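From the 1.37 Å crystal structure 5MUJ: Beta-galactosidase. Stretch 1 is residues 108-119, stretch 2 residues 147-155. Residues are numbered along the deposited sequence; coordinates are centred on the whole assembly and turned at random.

Stretch 1, residues 108-119: RVLSYRDGKWDC
Stretch 2, residues 147-155: WMTYIGGEG

W147 to G153 belong to a strand that begins earlier in the chain; E154 and G155 are loop. Its side chains alternate: M148 and Y150 point toward stretch 1, T149 and I151 away. No backbone hydrogen bond joins the stretches. The CA atoms of L110 and Y150 lie 9.1 Å apart, those of D118 and G153 4.3 Å. Both numberings rise between these pairs, so stretch 1 runs broadly the same way as the strand, closing in on it.

The chain turns a corner at V109 (m), whose phi/psi is -115/-18. L110 (chi1 -83°, chi2 t) is extended at -142/109. L110 CG lies 3.8 Å from SE of M148, a selenomethionine (chi1 t, chi2 t). L110 CD1 sits 4.2 Å from the Y150 ring centroid, an off-centre CH-pi contact.

A type II turn runs from R113 to K116, with G115 at 86/4, angles that call for glycine. A type I turn follows from K116 to C119. R113 (t, t, p) folds back on D118: its guanidinium charge pairs with the carboxylate, R113 NE to D118 OD1 2.9 Å.

W117 (p, chi2 -86°) lies near parallel to the Y150 ring but slid aside; the centroids of the W117 six-membered ring and the Y150 ring are 5.8 Å apart, planes at 20°. W117 CZ3 lies 3.4 Å from G152 C; a CB on G152 would clash with W117 CH2.

D118 (p) accepts the one hydrogen bond across the stretches: Y150 (p, chi2 92°) OH to D118 OD2, 2.6 Å. The carboxylate thus ties the turn to the strand. D118 CA approaches G153 O at 3.4 Å.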

# COMPACT_ATOMS: atom_id res chain seq x y z
N ARG A 108 17.28 6.98 -2.17
CA ARG A 108 16.85 5.68 -1.64
C ARG A 108 16.85 5.57 -0.12
O ARG A 108 17.72 6.14 0.57
CB ARG A 108 17.71 4.55 -2.21
CG ARG A 108 17.64 4.36 -3.72
CD ARG A 108 18.81 3.53 -4.15
NE ARG A 108 18.97 3.31 -5.57
CZ ARG A 108 19.69 4.05 -6.38
NH1 ARG A 108 20.26 5.19 -5.97
NH2 ARG A 108 19.78 3.69 -7.65
N VAL A 109 15.86 4.82 0.39
CA VAL A 109 15.83 4.39 1.79
C VAL A 109 15.94 2.88 1.99
O VAL A 109 16.26 2.45 3.10
CB VAL A 109 14.58 4.92 2.54
CG1 VAL A 109 14.60 6.45 2.59
CG2 VAL A 109 13.30 4.44 1.90
N LEU A 110 15.68 2.10 0.93
CA LEU A 110 15.84 0.60 0.95
C LEU A 110 16.38 0.22 -0.40
O LEU A 110 15.68 0.32 -1.42
CB LEU A 110 14.53 -0.15 1.22
CG LEU A 110 13.93 -0.42 2.58
CD1 LEU A 110 12.95 -1.59 2.43
CD2 LEU A 110 14.93 -0.77 3.67
N SER A 111 17.65 -0.19 -0.43
CA SER A 111 18.38 -0.43 -1.66
C SER A 111 18.61 -1.95 -1.82
O SER A 111 18.57 -2.67 -0.84
CB SER A 111 19.73 0.25 -1.58
OG SER A 111 19.58 1.62 -1.24
N TYR A 112 18.94 -2.37 -3.04
CA TYR A 112 19.32 -3.75 -3.30
C TYR A 112 20.43 -4.14 -2.33
O TYR A 112 21.43 -3.44 -2.19
CB TYR A 112 19.82 -3.98 -4.73
CG TYR A 112 18.83 -3.67 -5.81
CD1 TYR A 112 17.62 -4.34 -5.90
CD2 TYR A 112 19.11 -2.65 -6.74
CE1 TYR A 112 16.70 -4.00 -6.88
CE2 TYR A 112 18.20 -2.31 -7.73
CZ TYR A 112 17.00 -3.01 -7.81
OH TYR A 112 16.08 -2.71 -8.77
N ARG A 113 20.22 -5.28 -1.68
CA ARG A 113 21.02 -5.66 -0.57
C ARG A 113 21.77 -6.99 -0.88
O ARG A 113 21.30 -8.13 -0.57
CB ARG A 113 20.18 -5.69 0.70
CG ARG A 113 21.02 -6.06 1.89
CD ARG A 113 20.37 -5.83 3.21
NE ARG A 113 19.36 -6.86 3.50
CZ ARG A 113 19.10 -7.33 4.73
NH1 ARG A 113 19.81 -6.96 5.81
NH2 ARG A 113 18.10 -8.21 4.89
N ASP A 114 22.92 -6.85 -1.54
CA ASP A 114 23.69 -8.02 -2.04
C ASP A 114 24.07 -8.99 -0.93
O ASP A 114 24.51 -8.58 0.16
CB ASP A 114 24.97 -7.56 -2.76
CG ASP A 114 24.69 -6.91 -4.10
OD1 ASP A 114 23.79 -7.34 -4.84
OD2 ASP A 114 25.38 -5.92 -4.42
N GLY A 115 23.90 -10.30 -1.19
CA GLY A 115 24.27 -11.33 -0.23
C GLY A 115 23.23 -11.67 0.82
O GLY A 115 23.50 -12.50 1.70
N LYS A 116 22.03 -11.07 0.73
CA LYS A 116 20.96 -11.28 1.70
C LYS A 116 19.72 -11.86 1.00
O LYS A 116 19.65 -11.90 -0.20
CB LYS A 116 20.65 -9.94 2.40
CG LYS A 116 21.81 -9.44 3.23
CD LYS A 116 21.98 -10.23 4.52
CE LYS A 116 23.27 -9.83 5.17
NZ LYS A 116 23.50 -10.47 6.46
N TRP A 117 18.75 -12.28 1.81
CA TRP A 117 17.50 -12.94 1.35
C TRP A 117 16.66 -12.05 0.44
O TRP A 117 15.88 -12.52 -0.37
CB TRP A 117 16.66 -13.41 2.53
CG TRP A 117 16.02 -12.34 3.33
CD1 TRP A 117 16.55 -11.63 4.37
CD2 TRP A 117 14.70 -11.82 3.13
NE1 TRP A 117 15.66 -10.72 4.84
CE2 TRP A 117 14.50 -10.81 4.10
CE3 TRP A 117 13.68 -12.11 2.22
CZ2 TRP A 117 13.31 -10.08 4.19
CZ3 TRP A 117 12.50 -11.42 2.32
CH2 TRP A 117 12.32 -10.39 3.31
N ASP A 118 16.81 -10.76 0.64
CA ASP A 118 16.04 -9.75 -0.08
C ASP A 118 16.92 -9.00 -1.09
O ASP A 118 16.72 -7.82 -1.31
CB ASP A 118 15.40 -8.80 0.93
CG ASP A 118 16.41 -8.16 1.88
OD1 ASP A 118 17.65 -8.40 1.69
OD2 ASP A 118 15.97 -7.40 2.80
N CYS A 119 17.91 -9.66 -1.68
CA CYS A 119 18.89 -8.93 -2.50
C CYS A 119 18.30 -8.19 -3.70
O CYS A 119 18.80 -7.13 -4.06
CB CYS A 119 20.01 -9.85 -2.94
SG CYS A 119 19.41 -11.23 -3.92
N TRP A 147 9.86 2.43 12.26
CA TRP A 147 9.78 1.05 11.72
C TRP A 147 9.13 1.04 10.35
O TRP A 147 8.43 1.98 9.97
CB TRP A 147 9.02 0.17 12.69
CG TRP A 147 9.65 0.08 14.00
CD1 TRP A 147 9.56 0.98 15.03
CD2 TRP A 147 10.51 -0.95 14.44
NE1 TRP A 147 10.32 0.56 16.09
CE2 TRP A 147 10.91 -0.63 15.76
CE3 TRP A 147 11.00 -2.11 13.85
CZ2 TRP A 147 11.76 -1.44 16.50
CZ3 TRP A 147 11.85 -2.93 14.60
CH2 TRP A 147 12.22 -2.59 15.90
N MSE A 148 9.37 -0.03 9.62
CA MSE A 148 8.89 -0.23 8.25
C MSE A 148 8.81 -1.71 7.98
O MSE A 148 9.67 -2.46 8.46
CB MSE A 148 9.90 0.41 7.32
CG MSE A 148 9.67 0.19 5.84
SE MSE A 148 11.18 0.86 4.80
CE MSE A 148 10.10 2.38 4.25
N THR A 149 7.80 -2.14 7.26
CA THR A 149 7.78 -3.49 6.70
C THR A 149 7.93 -3.38 5.21
O THR A 149 7.70 -2.35 4.62
CB THR A 149 6.51 -4.29 7.02
OG1 THR A 149 5.38 -3.61 6.45
CG2 THR A 149 6.38 -4.49 8.53
N TYR A 150 8.30 -4.48 4.57
CA TYR A 150 8.60 -4.49 3.15
C TYR A 150 8.35 -5.82 2.42
O TYR A 150 8.33 -6.93 3.03
CB TYR A 150 10.01 -3.95 2.88
CG TYR A 150 11.17 -4.77 3.41
CD1 TYR A 150 11.78 -5.75 2.61
CD2 TYR A 150 11.70 -4.53 4.66
CE1 TYR A 150 12.89 -6.47 3.08
CE2 TYR A 150 12.81 -5.25 5.14
CZ TYR A 150 13.40 -6.21 4.36
OH TYR A 150 14.50 -6.88 4.88
N ILE A 151 8.11 -5.70 1.12
CA ILE A 151 8.14 -6.82 0.15
C ILE A 151 9.62 -7.14 -0.06
O ILE A 151 10.39 -6.27 -0.56
CB ILE A 151 7.46 -6.43 -1.18
CG1 ILE A 151 5.95 -6.31 -0.99
CG2 ILE A 151 7.89 -7.33 -2.33
CD1 ILE A 151 5.20 -5.72 -2.16
N GLY A 152 10.04 -8.36 0.30
CA GLY A 152 11.41 -8.79 0.12
C GLY A 152 11.51 -10.08 -0.67
O GLY A 152 10.59 -10.89 -0.61
N GLY A 153 12.60 -10.27 -1.40
CA GLY A 153 12.76 -11.50 -2.19
C GLY A 153 14.07 -11.51 -2.95
O GLY A 153 14.74 -10.48 -3.08
N GLU A 154 14.43 -12.68 -3.43
CA GLU A 154 15.66 -12.87 -4.15
C GLU A 154 15.48 -13.04 -5.65
O GLU A 154 16.47 -13.08 -6.37
CB GLU A 154 16.47 -14.04 -3.56
CG GLU A 154 15.85 -15.42 -3.61
CD GLU A 154 16.75 -16.47 -3.00
OE1 GLU A 154 17.58 -16.14 -2.11
OE2 GLU A 154 16.64 -17.64 -3.41
N GLY A 155 14.24 -13.09 -6.15
CA GLY A 155 14.00 -13.20 -7.59
C GLY A 155 14.07 -11.85 -8.28
O GLY A 155 13.75 -10.83 -7.69